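Local structure of uncharacterized protein (Aeromonas hydrophila J-1, 6R1J) at residues V218-V221 and G222-S226; A100-L103 and T104-S108; N3-L6 and S7-A11; A93-Q96 and T97-Q101; A59-L62 and E63-T67. The protein is one component of the tripartite alpha-pore-forming toxin AHL, held here in a soluble form, and probably takes part in building the membrane pore. The protein carries 3 engineered substitutions. One frame throughout, in Å; residues are numbered along the deposited sequence.

The contacts belong to a long helical bundle. Four lie within single helices; contact 3 spans the N-cap and first turn of helix 5-21. Contact 3 is also the most buried, and a neighbouring subunit adds to its cover. The other four are partly buried, with one side packed against other helices. Contacts 2 and 4 share A100 and Q101 on helix 78-157, and both touch contact 1 on helix 163-236. Contacts 3 and 5 touch none of the others; the centre of contact 5 is about 17 Å from that of contact 1. Hydroxyls folded back on backbone carbonyls recur in contacts 1 to 4. Only contact 1 adds a sodium ion, and contact 5 relies on leucines and charged side chains.

Contact 1 (V218-V221 and G222-S226); sequences VSKV and GNTIS. With NA (sodium ion), chain C.
G222 N, N223 N, T224 N and I225 N bond to the carbonyl oxygens of V218, S219, K220 and V221, the regular alpha-helical pattern. The bond from G222 N to V218 O measures 3.0 Å and is almost straight (174°). T224 is the key side chain. With OG1 beside its own backbone N (chi1 -58°), the T224 hydroxyl can reach the preceding turn. There T224 OG1 donates to K220 O at 3.3 Å, from above the carbonyl plane and not on a lone pair. K220 O therefore takes two donors, T224 N and T224 OG1. The same T224 OG1 binds a sodium ion at 2.8 Å. D264 of helix 244-264 is the other protein ligand. K220 is extended until its last torsion, where it bends; NZ ends 4.2 Å from the sodium ion and hydrogen-bonds to D264. The carboxylate of D264 thus probably offsets both positive charges. V221 CG1 meets I225 CD1 at 4.2 Å. I225 also packs on L261 and on Q96 and T99 of helix 78-157. A threonine hydroxyl bonded to the carbonyl four residues back is a common helix feature; here it forms part of a sodium site between helices 163-236 and 244-264.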
loop_
_atom_site.group_PDB
_atom_site.type_symbol
_atom_site.label_atom_id
_atom_site.label_comp_id
_atom_site.label_asym_id
_atom_site.label_seq_id
_atom_site.Cartn_x
_atom_site.Cartn_y
_atom_site.Cartn_z
ATOM N N VAL A 218 2.348 17.543 -22.346
ATOM C CA VAL A 218 1.545 18.240 -23.378
ATOM C C VAL A 218 1.342 19.673 -22.925
ATOM O O VAL A 218 1.454 20.623 -23.740
ATOM C CB VAL A 218 0.213 17.538 -23.661
ATOM C CG1 VAL A 218 -0.634 18.385 -24.573
ATOM C CG2 VAL A 218 0.441 16.172 -24.272
ATOM N N SER A 219 1.056 19.863 -21.641
ATOM C CA SER A 219 0.811 21.211 -21.114
ATOM C C SER A 219 2.122 22.025 -21.215
ATOM O O SER A 219 2.068 23.213 -21.600
ATOM C CB SER A 219 0.263 21.157 -19.700
ATOM O OG SER A 219 0.251 22.443 -19.147
ATOM N N LYS A 220 3.267 21.406 -20.932
ATOM C CA LYS A 220 4.586 22.117 -20.999
ATOM C C LYS A 220 4.807 22.547 -22.449
ATOM O O LYS A 220 5.109 23.701 -22.679
ATOM C CB LYS A 220 5.693 21.221 -20.428
ATOM C CG LYS A 220 7.035 21.931 -20.296
ATOM C CD LYS A 220 8.133 21.130 -19.628
ATOM C CE LYS A 220 9.327 22.024 -19.283
ATOM N NZ LYS A 220 9.786 22.839 -20.448
ATOM N N VAL A 221 4.482 21.685 -23.410
ATOM C CA VAL A 221 4.636 21.993 -24.857
ATOM C C VAL A 221 3.774 23.213 -25.215
ATOM O O VAL A 221 4.277 24.127 -25.899
ATOM C CB VAL A 221 4.364 20.746 -25.706
ATOM C CG1 VAL A 221 4.028 21.087 -27.134
ATOM C CG2 VAL A 221 5.532 19.761 -25.624
ATOM N N GLY A 222 2.498 23.222 -24.832
ATOM C CA GLY A 222 1.617 24.391 -24.995
ATOM C C GLY A 222 2.181 25.649 -24.354
ATOM O O GLY A 222 2.137 26.704 -25.006
ATOM N N ASN A 223 2.730 25.571 -23.147
ATOM C CA ASN A 223 3.301 26.757 -22.451
ATOM C C ASN A 223 4.476 27.305 -23.293
ATOM O O ASN A 223 4.566 28.533 -23.498
ATOM C CB ASN A 223 3.733 26.444 -21.010
ATOM C CG ASN A 223 2.595 26.058 -20.076
ATOM O OD1 ASN A 223 1.435 26.401 -20.314
ATOM N ND2 ASN A 223 2.909 25.332 -19.013
ATOM N N THR A 224 5.379 26.441 -23.742
ATOM C CA THR A 224 6.535 26.883 -24.580
ATOM C C THR A 224 6.015 27.519 -25.872
ATOM O O THR A 224 6.578 28.510 -26.294
ATOM C CB THR A 224 7.442 25.716 -24.937
ATOM O OG1 THR A 224 7.843 25.195 -23.669
ATOM C CG2 THR A 224 8.624 26.087 -25.823
ATOM N N ILE A 225 5.007 26.939 -26.517
ATOM C CA ILE A 225 4.445 27.530 -27.756
ATOM C C ILE A 225 3.941 28.918 -27.403
ATOM O O ILE A 225 4.187 29.833 -28.209
ATOM C CB ILE A 225 3.357 26.679 -28.410
ATOM C CG1 ILE A 225 3.907 25.386 -28.989
ATOM C CG2 ILE A 225 2.649 27.455 -29.505
ATOM C CD1 ILE A 225 2.843 24.403 -29.367
ATOM N N SER A 226 3.344 29.106 -26.216
ATOM C CA SER A 226 2.812 30.435 -25.827
ATOM C C SER A 226 3.971 31.420 -25.598
ATOM O O SER A 226 3.883 32.602 -25.978
ATOM C CB SER A 226 1.872 30.340 -24.618
ATOM O OG SER A 226 1.403 31.633 -24.318
HETATM NA NA NA C . 8.334 22.476 -24.332
#

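Contact 2 (A100-L103 and T104-S108); sequences AQTL and TASQS
L103 and Q107 meet one turn apart, and their side chains cross at a slant. L103 CG sits beside its own carbonyl carbon (chi1 180°), and this brings the isobutyl end up to the Q107 amide. L103 CG lies 3.8 Å from Q107 OE1, while L103 CD1 is 3.9 Å from Q107 NE2. The amide therefore lies against the leucine through ordinary packing. Beneath it, Q107 N bonds to L103 O at 2.9 Å and is nearly straight (175°). L103 also packs on I215 and V218 of helix 163-236. This is helix-to-helix packing inside the alpha-helical bundle. T104 faces another way, at an exposed position. T104 N bonds to A100 O at 2.9 Å. A water joins the same two residues: it donates to A100 O at 2.6 Å and hydrogen-bonds to T104 OG1 at 2.9 Å. S106 is buried. S106 OG folds back to donate to T102 O at 3.0 Å, which satisfies the hydroxyl within its own helix. S106 N bonds to that oxygen as well, and the two donors arrive from opposite faces of the carbonyl plane. S106 packs on F211 and I215 of helix 163-236 and on L44 of helix 28-70.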
loop_
_atom_site.group_PDB
_atom_site.type_symbol
_atom_site.label_atom_id
_atom_site.label_comp_id
_atom_site.label_asym_id
_atom_site.label_seq_id
_atom_site.Cartn_x
_atom_site.Cartn_y
_atom_site.Cartn_z
ATOM N N ALA A 100 -3.547 22.446 -27.584
ATOM C CA ALA A 100 -4.657 22.782 -26.653
ATOM C C ALA A 100 -5.755 21.694 -26.725
ATOM O O ALA A 100 -6.258 21.243 -25.664
ATOM C CB ALA A 100 -5.198 24.171 -26.974
ATOM N N GLN A 101 -6.118 21.267 -27.924
ATOM C CA GLN A 101 -7.131 20.202 -28.163
ATOM C C GLN A 101 -6.665 18.886 -27.560
ATOM O O GLN A 101 -7.479 18.170 -26.907
ATOM C CB GLN A 101 -7.362 20.021 -29.663
ATOM C CG GLN A 101 -8.065 21.225 -30.254
ATOM C CD GLN A 101 -8.293 21.128 -31.744
ATOM O OE1 GLN A 101 -7.693 20.307 -32.449
ATOM N NE2 GLN A 101 -9.179 21.990 -32.221
ATOM N N THR A 102 -5.399 18.546 -27.790
ATOM C CA THR A 102 -4.821 17.311 -27.256
ATOM C C THR A 102 -4.854 17.380 -25.731
ATOM O O THR A 102 -5.176 16.353 -25.114
ATOM C CB THR A 102 -3.393 17.078 -27.760
ATOM O OG1 THR A 102 -3.436 17.103 -29.187
ATOM C CG2 THR A 102 -2.832 15.762 -27.273
ATOM N N LEU A 103 -4.539 18.537 -25.150
ATOM C CA LEU A 103 -4.513 18.648 -23.683
ATOM C C LEU A 103 -5.953 18.479 -23.173
ATOM O O LEU A 103 -6.159 17.769 -22.188
ATOM C CB LEU A 103 -3.944 20.003 -23.293
ATOM C CG LEU A 103 -3.856 20.273 -21.796
ATOM C CD1 LEU A 103 -2.999 19.245 -21.090
ATOM C CD2 LEU A 103 -3.345 21.673 -21.522
ATOM N N THR A 104 -6.907 19.161 -23.792
ATOM C CA THR A 104 -8.339 19.102 -23.373
ATOM C C THR A 104 -8.821 17.647 -23.410
ATOM O O THR A 104 -9.334 17.203 -22.392
ATOM C CB THR A 104 -9.223 20.019 -24.234
ATOM O OG1 THR A 104 -8.787 21.343 -23.972
ATOM C CG2 THR A 104 -10.694 19.912 -23.895
ATOM N N ALA A 105 -8.671 16.935 -24.529
ATOM C CA ALA A 105 -9.106 15.520 -24.636
ATOM C C ALA A 105 -8.441 14.694 -23.523
ATOM O O ALA A 105 -9.121 13.864 -22.864
ATOM C CB ALA A 105 -8.826 14.955 -26.003
ATOM N N SER A 106 -7.148 14.922 -23.258
ATOM C CA SER A 106 -6.417 14.162 -22.215
ATOM C C SER A 106 -7.010 14.446 -20.831
ATOM O O SER A 106 -7.271 13.492 -20.109
ATOM C CB SER A 106 -4.938 14.448 -22.266
ATOM O OG SER A 106 -4.407 13.988 -23.506
ATOM N N GLN A 107 -7.135 15.711 -20.452
ATOM C CA GLN A 107 -7.683 16.076 -19.128
ATOM C C GLN A 107 -9.107 15.505 -18.965
ATOM O O GLN A 107 -9.399 15.029 -17.861
ATOM C CB GLN A 107 -7.653 17.583 -18.937
ATOM C CG GLN A 107 -6.253 18.080 -18.640
ATOM C CD GLN A 107 -6.181 19.572 -18.774
ATOM O OE1 GLN A 107 -6.948 20.171 -19.530
ATOM N NE2 GLN A 107 -5.267 20.174 -18.018
ATOM N N SER A 108 -9.945 15.568 -19.999
ATOM C CA SER A 108 -11.332 15.020 -19.943
ATOM C C SER A 108 -11.275 13.553 -19.559
ATOM O O SER A 108 -11.936 13.170 -18.627
ATOM C CB SER A 108 -12.075 15.160 -21.229
ATOM O OG SER A 108 -12.186 16.524 -21.526
HETATM O O HOH W 1 -6.414 23.012 -23.805
#

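Contact 3 (N3-L6 and S7-A11); sequences NGIL and SQSIA
Q8 NE2 donates to N3 O at 2.6 Å, a short bond that ties the first residue of the model to the first full turn. N3 O lies close to the amide plane of Q8. The donor, however, stands 42° above the carbonyl plane of N3, off the lone pairs. The Q8 chain is extended beyond CG, and this carries the amide back past G4 to N3. On the way Q8 CG passes 3.4 Å from G4 O. G4 is the N-cap, and its O takes Q8 N at 2.9 Å, the first i to i+4 bond of this helix. At the next residue, S9 OG turns back beside its own N (chi1 -68°) and donates to I5 O at 2.9 Å. S9 N reaches I5 O at 3.1 Å from the opposite face of its plane. The buried S9 hydroxyl is satisfied in this way. I10 N bonds to L6 O, and I10 CG1 rests 3.3 Å from that oxygen.

Further out, H269 ND1 also bonds to N3 O, and G4 pairs through its backbone with H267; both histidines belong to the terminal His tag. Q8 OE1 bonds to N188 and NE2 to G185 of a third subunit, another copy of the protein. Helix 5-21 lies against R217, S213 and L214 of helix 163-236, and L6 and I10 pack on Q52, L45 and V48 of helix 28-70.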
loop_
_atom_site.group_PDB
_atom_site.type_symbol
_atom_site.label_atom_id
_atom_site.label_comp_id
_atom_site.label_asym_id
_atom_site.label_seq_id
_atom_site.Cartn_x
_atom_site.Cartn_y
_atom_site.Cartn_z
ATOM N N ASN A 3 12.310 6.179 -25.180
ATOM C CA ASN A 3 13.254 6.967 -24.353
ATOM C C ASN A 3 12.612 8.290 -23.893
ATOM O O ASN A 3 12.755 8.583 -22.696
ATOM C CB ASN A 3 14.581 7.250 -25.073
ATOM C CG ASN A 3 15.669 6.227 -24.829
ATOM O OD1 ASN A 3 16.049 5.982 -23.684
ATOM N ND2 ASN A 3 16.236 5.692 -25.902
ATOM N N GLY A 4 12.010 9.092 -24.792
ATOM C CA GLY A 4 11.409 10.407 -24.448
ATOM C C GLY A 4 10.208 10.266 -23.502
ATOM O O GLY A 4 9.594 9.185 -23.519
ATOM N N ILE A 5 9.849 11.315 -22.747
ATOM C CA ILE A 5 8.752 11.285 -21.725
ATOM C C ILE A 5 7.402 10.981 -22.390
ATOM O O ILE A 5 6.662 10.172 -21.817
ATOM C CB ILE A 5 8.716 12.562 -20.855
ATOM C CG1 ILE A 5 9.981 12.672 -20.009
ATOM C CG2 ILE A 5 7.498 12.602 -19.941
ATOM C CD1 ILE A 5 10.107 11.564 -18.972
ATOM N N LEU A 6 7.109 11.522 -23.570
ATOM C CA LEU A 6 5.834 11.176 -24.252
ATOM C C LEU A 6 5.838 9.702 -24.615
ATOM O O LEU A 6 4.821 9.020 -24.307
ATOM C CB LEU A 6 5.605 12.076 -25.464
ATOM C CG LEU A 6 5.255 13.516 -25.097
ATOM C CD1 LEU A 6 5.133 14.376 -26.335
ATOM C CD2 LEU A 6 3.980 13.595 -24.268
ATOM N N SER A 7 6.919 9.221 -25.237
ATOM C CA SER A 7 7.073 7.820 -25.677
ATOM C C SER A 7 6.931 6.850 -24.495
ATOM O O SER A 7 6.225 5.810 -24.641
ATOM C CB SER A 7 8.396 7.618 -26.412
ATOM O OG SER A 7 8.417 8.390 -27.599
ATOM N N GLN A 8 7.541 7.177 -23.356
ATOM C CA GLN A 8 7.500 6.291 -22.178
ATOM C C GLN A 8 6.081 6.215 -21.619
ATOM O O GLN A 8 5.656 5.115 -21.280
ATOM C CB GLN A 8 8.454 6.781 -21.105
ATOM C CG GLN A 8 9.908 6.462 -21.440
ATOM C CD GLN A 8 10.804 6.746 -20.261
ATOM O OE1 GLN A 8 10.444 6.447 -19.120
ATOM N NE2 GLN A 8 11.980 7.295 -20.532
ATOM N N SER A 9 5.449 7.368 -21.469
ATOM C CA SER A 9 4.106 7.507 -20.865
ATOM C C SER A 9 3.144 6.691 -21.717
ATOM O O SER A 9 2.366 5.899 -21.172
ATOM C CB SER A 9 3.684 8.950 -20.809
ATOM O OG SER A 9 4.474 9.679 -19.901
ATOM N N ILE A 10 3.242 6.866 -23.035
ATOM C CA ILE A 10 2.399 6.119 -23.995
ATOM C C ILE A 10 2.610 4.623 -23.813
ATOM O O ILE A 10 1.608 3.920 -23.639
ATOM C CB ILE A 10 2.629 6.618 -25.423
ATOM C CG1 ILE A 10 2.018 8.002 -25.601
ATOM C CG2 ILE A 10 2.074 5.624 -26.410
ATOM C CD1 ILE A 10 2.405 8.691 -26.892
ATOM N N ALA A 11 3.857 4.148 -23.790
ATOM C CA ALA A 11 4.171 2.713 -23.695
ATOM C C ALA A 11 3.623 2.149 -22.379
ATOM O O ALA A 11 2.997 1.065 -22.399
ATOM C CB ALA A 11 5.661 2.505 -23.826
#

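Contact 4 (A93-Q96 and T97-Q101); sequences APIQ and TLTAQ
T99 and I95 form a paired set of bonds across one turn. T99 OG1 donates to I95 O at 2.7 Å, and T99 N bonds to the same oxygen at 3.0 Å. The two donors come from opposite faces of the I95 carbonyl plane. OG1 gets there because it lies beside the backbone N of T99 (chi1 -54°). This satisfies a hydroxyl that is buried.

The other backbone bonds follow the helix. T97 N reaches A93 O at 3.0 Å, but the bond is bent, with an N-H...O angle of 141°. L98 N meets P94 O at 3.1 Å, from above the carbonyl plane. These irregular bonds lie next to a kink at P94, a proline with no N-H to give to the turn before. A100 N bonds to Q96 O at 3.1 Å.

A water supplies a further link at the exposed end. It donates to A93 O at 2.8 Å and hydrogen-bonds to T97 OG1 at 2.7 Å.

Carbon-to-oxygen packing is slight: I95 CG2 stands 4.2 Å from T99 OG1, and L98 CB lies near P94 O.

The P94 kink and the packing faces belong to the long helix 78-157 of the helical bundle. Its buried side here faces two other helices. I95 and L98 pack on Q54 of helix 28-70, and I95 also on V55 and F58. I95 meets I225 of helix 163-236, and Q96 meets S226.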
loop_
_atom_site.group_PDB
_atom_site.type_symbol
_atom_site.label_atom_id
_atom_site.label_comp_id
_atom_site.label_asym_id
_atom_site.label_seq_id
_atom_site.Cartn_x
_atom_site.Cartn_y
_atom_site.Cartn_z
ATOM N N ALA A 93 -0.443 29.135 -35.119
ATOM C CA ALA A 93 -1.900 29.021 -34.830
ATOM C C ALA A 93 -2.345 27.570 -34.837
ATOM O O ALA A 93 -2.871 27.123 -33.832
ATOM C CB ALA A 93 -2.742 29.837 -35.783
ATOM N N PRO A 94 -2.202 26.805 -35.941
ATOM C CA PRO A 94 -2.638 25.411 -35.966
ATOM C C PRO A 94 -1.916 24.467 -34.987
ATOM O O PRO A 94 -2.511 23.494 -34.580
ATOM C CB PRO A 94 -2.342 24.937 -37.393
ATOM C CG PRO A 94 -1.317 25.938 -37.925
ATOM C CD PRO A 94 -1.636 27.239 -37.227
ATOM N N ILE A 95 -0.657 24.746 -34.618
ATOM C CA ILE A 95 0.098 23.823 -33.720
ATOM C C ILE A 95 -0.363 24.124 -32.303
ATOM O O ILE A 95 -0.513 23.159 -31.547
ATOM C CB ILE A 95 1.640 23.921 -33.880
ATOM C CG1 ILE A 95 2.079 23.713 -35.336
ATOM C CG2 ILE A 95 2.337 22.906 -32.988
ATOM C CD1 ILE A 95 1.849 22.314 -35.860
ATOM N N GLN A 96 -0.526 25.413 -31.988
ATOM C CA GLN A 96 -0.977 25.860 -30.657
ATOM C C GLN A 96 -2.385 25.284 -30.432
ATOM O O GLN A 96 -2.651 24.833 -29.293
ATOM C CB GLN A 96 -0.960 27.372 -30.542
ATOM C CG GLN A 96 -1.121 27.866 -29.117
ATOM C CD GLN A 96 -0.708 29.302 -28.945
ATOM O OE1 GLN A 96 -0.562 30.035 -29.913
ATOM N NE2 GLN A 96 -0.493 29.713 -27.706
ATOM N N THR A 97 -3.189 25.203 -31.495
ATOM C CA THR A 97 -4.600 24.734 -31.435
ATOM C C THR A 97 -4.621 23.228 -31.193
ATOM O O THR A 97 -5.304 22.814 -30.224
ATOM C CB THR A 97 -5.410 25.210 -32.653
ATOM O OG1 THR A 97 -5.498 26.625 -32.466
ATOM C CG2 THR A 97 -6.799 24.621 -32.731
ATOM N N LEU A 98 -3.867 22.453 -31.985
ATOM C CA LEU A 98 -3.813 20.977 -31.887
ATOM C C LEU A 98 -3.291 20.573 -30.497
ATOM O O LEU A 98 -3.775 19.565 -29.905
ATOM C CB LEU A 98 -2.912 20.438 -32.998
ATOM C CG LEU A 98 -2.875 18.911 -33.115
ATOM C CD1 LEU A 98 -4.228 18.341 -33.524
ATOM C CD2 LEU A 98 -1.808 18.455 -34.092
ATOM N N THR A 99 -2.343 21.333 -29.963
ATOM C CA THR A 99 -1.783 21.066 -28.621
ATOM C C THR A 99 -2.882 21.293 -27.570
ATOM O O THR A 99 -3.085 20.396 -26.730
ATOM C CB THR A 99 -0.539 21.912 -28.374
ATOM O OG1 THR A 99 0.380 21.675 -29.449
ATOM C CG2 THR A 99 0.092 21.567 -27.045
ATOM N N ALA A 100 -3.547 22.446 -27.584
ATOM C CA ALA A 100 -4.657 22.782 -26.653
ATOM C C ALA A 100 -5.755 21.694 -26.725
ATOM O O ALA A 100 -6.258 21.243 -25.664
ATOM C CB ALA A 100 -5.198 24.171 -26.974
ATOM N N GLN A 101 -6.118 21.267 -27.924
ATOM C CA GLN A 101 -7.131 20.202 -28.163
ATOM C C GLN A 101 -6.665 18.886 -27.560
ATOM O O GLN A 101 -7.479 18.170 -26.907
ATOM C CB GLN A 101 -7.362 20.021 -29.663
ATOM C CG GLN A 101 -8.065 21.225 -30.254
ATOM C CD GLN A 101 -8.293 21.128 -31.744
ATOM O OE1 GLN A 101 -7.693 20.307 -32.449
ATOM N NE2 GLN A 101 -9.179 21.990 -32.221
HETATM O O HOH W 2 -4.165 29.008 -32.292
#

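Contact 5 (A59-L62 and E63-T67); sequences AARL and ELQLT
R61 and Q65 meet across one turn. The Q65 amide sits over one face of the R61 guanidinium, offset toward its rim, with the two planes turned 68° apart. As modelled, Q65 NE2 is 3.1 Å from R61 NH1. Both are donors, so this close approach is doubtful, and nothing rests on which amide atom faces R61. R61 NH1 forms a salt bridge with E91 of helix 78-157. Q65 CG lies beside its backbone N (chi1 -71°), and the extended chain beyond it runs back over the preceding turn. There the amide also lies against L62 CD1. L62 CD1 meets L66 CG at 3.9 Å. The two leucines form part of the core of the helical bundle, L62 packing on V88 and V258, and L66 on F251. E63 is satisfied on both oxygens: OE1 forms a salt bridge with R259, and OE2 bonds to Q262, both on helix 244-264. A water adds to this, donating to E63 OE2 at 3.0 Å and to A60 O at 2.6 Å. A60 O also receives L64 N, though that bond is weak at 3.3 Å. The remaining carbonyls have regular donors: E63 N for A59 O, Q65 N for R61 O and L66 N for L62 O.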
loop_
_atom_site.group_PDB
_atom_site.type_symbol
_atom_site.label_atom_id
_atom_site.label_comp_id
_atom_site.label_asym_id
_atom_site.label_seq_id
_atom_site.Cartn_x
_atom_site.Cartn_y
_atom_site.Cartn_z
ATOM N N ALA A 59 8.821 22.842 -35.375
ATOM C CA ALA A 59 9.985 23.421 -34.675
ATOM C C ALA A 59 11.212 23.371 -35.605
ATOM O O ALA A 59 11.916 24.358 -35.638
ATOM C CB ALA A 59 10.232 22.755 -33.369
ATOM N N ALA A 60 11.415 22.284 -36.338
ATOM C CA ALA A 60 12.586 22.123 -37.239
ATOM C C ALA A 60 12.523 23.228 -38.300
ATOM O O ALA A 60 13.515 23.929 -38.488
ATOM C CB ALA A 60 12.605 20.761 -37.860
ATOM N N ARG A 61 11.361 23.440 -38.901
ATOM C CA ARG A 61 11.205 24.496 -39.928
ATOM C C ARG A 61 11.457 25.875 -39.299
ATOM O O ARG A 61 12.234 26.682 -39.897
ATOM C CB ARG A 61 9.851 24.334 -40.601
ATOM C CG ARG A 61 9.353 25.572 -41.331
ATOM C CD ARG A 61 8.016 25.316 -42.001
ATOM N NE ARG A 61 7.487 26.575 -42.499
ATOM C CZ ARG A 61 7.669 27.053 -43.722
ATOM N NH1 ARG A 61 7.169 28.235 -44.050
ATOM N NH2 ARG A 61 8.325 26.346 -44.622
ATOM N N LEU A 62 10.879 26.173 -38.132
ATOM C CA LEU A 62 11.041 27.512 -37.531
ATOM C C LEU A 62 12.485 27.716 -37.034
ATOM O O LEU A 62 12.960 28.852 -37.102
ATOM C CB LEU A 62 10.014 27.740 -36.417
ATOM C CG LEU A 62 10.070 29.122 -35.772
ATOM C CD1 LEU A 62 9.908 30.232 -36.790
ATOM C CD2 LEU A 62 9.019 29.244 -34.688
ATOM N N GLU A 63 13.145 26.678 -36.510
ATOM C CA GLU A 63 14.559 26.788 -36.064
ATOM C C GLU A 63 15.426 27.329 -37.220
ATOM O O GLU A 63 16.184 28.319 -36.988
ATOM C CB GLU A 63 15.112 25.446 -35.606
ATOM C CG GLU A 63 16.570 25.533 -35.209
ATOM C CD GLU A 63 17.218 24.209 -34.808
ATOM O OE1 GLU A 63 18.129 24.257 -34.009
ATOM O OE2 GLU A 63 16.734 23.158 -35.227
ATOM N N LEU A 64 15.280 26.770 -38.415
ATOM C CA LEU A 64 16.092 27.222 -39.591
ATOM C C LEU A 64 15.660 28.644 -40.027
ATOM O O LEU A 64 16.511 29.511 -40.267
ATOM C CB LEU A 64 15.929 26.167 -40.684
ATOM C CG LEU A 64 16.703 26.400 -41.981
ATOM C CD1 LEU A 64 18.177 26.652 -41.700
ATOM C CD2 LEU A 64 16.520 25.204 -42.905
ATOM N N GLN A 65 14.364 28.940 -40.015
ATOM C CA GLN A 65 13.856 30.290 -40.347
ATOM C C GLN A 65 14.477 31.309 -39.399
ATOM O O GLN A 65 14.934 32.351 -39.884
ATOM C CB GLN A 65 12.336 30.341 -40.296
ATOM C CG GLN A 65 11.628 29.604 -41.419
ATOM C CD GLN A 65 10.135 29.535 -41.167
ATOM O OE1 GLN A 65 9.676 29.527 -40.020
ATOM N NE2 GLN A 65 9.363 29.428 -42.239
ATOM N N LEU A 66 14.535 31.011 -38.097
ATOM C CA LEU A 66 15.107 31.956 -37.126
ATOM C C LEU A 66 16.623 32.085 -37.340
ATOM O O LEU A 66 17.102 33.206 -37.239
ATOM C CB LEU A 66 14.754 31.553 -35.693
ATOM C CG LEU A 66 13.243 31.639 -35.367
ATOM C CD1 LEU A 66 12.962 31.076 -33.968
ATOM C CD2 LEU A 66 12.768 33.064 -35.449
ATOM N N THR A 67 17.360 31.001 -37.561
ATOM C CA THR A 67 18.837 31.136 -37.749
ATOM C C THR A 67 19.103 31.991 -39.022
ATOM O O THR A 67 19.999 32.834 -38.979
ATOM C CB THR A 67 19.501 29.757 -37.720
ATOM O OG1 THR A 67 18.916 28.950 -38.741
ATOM C CG2 THR A 67 19.368 29.050 -36.390
HETATM O O HOH W 3 15.853 22.749 -38.111
#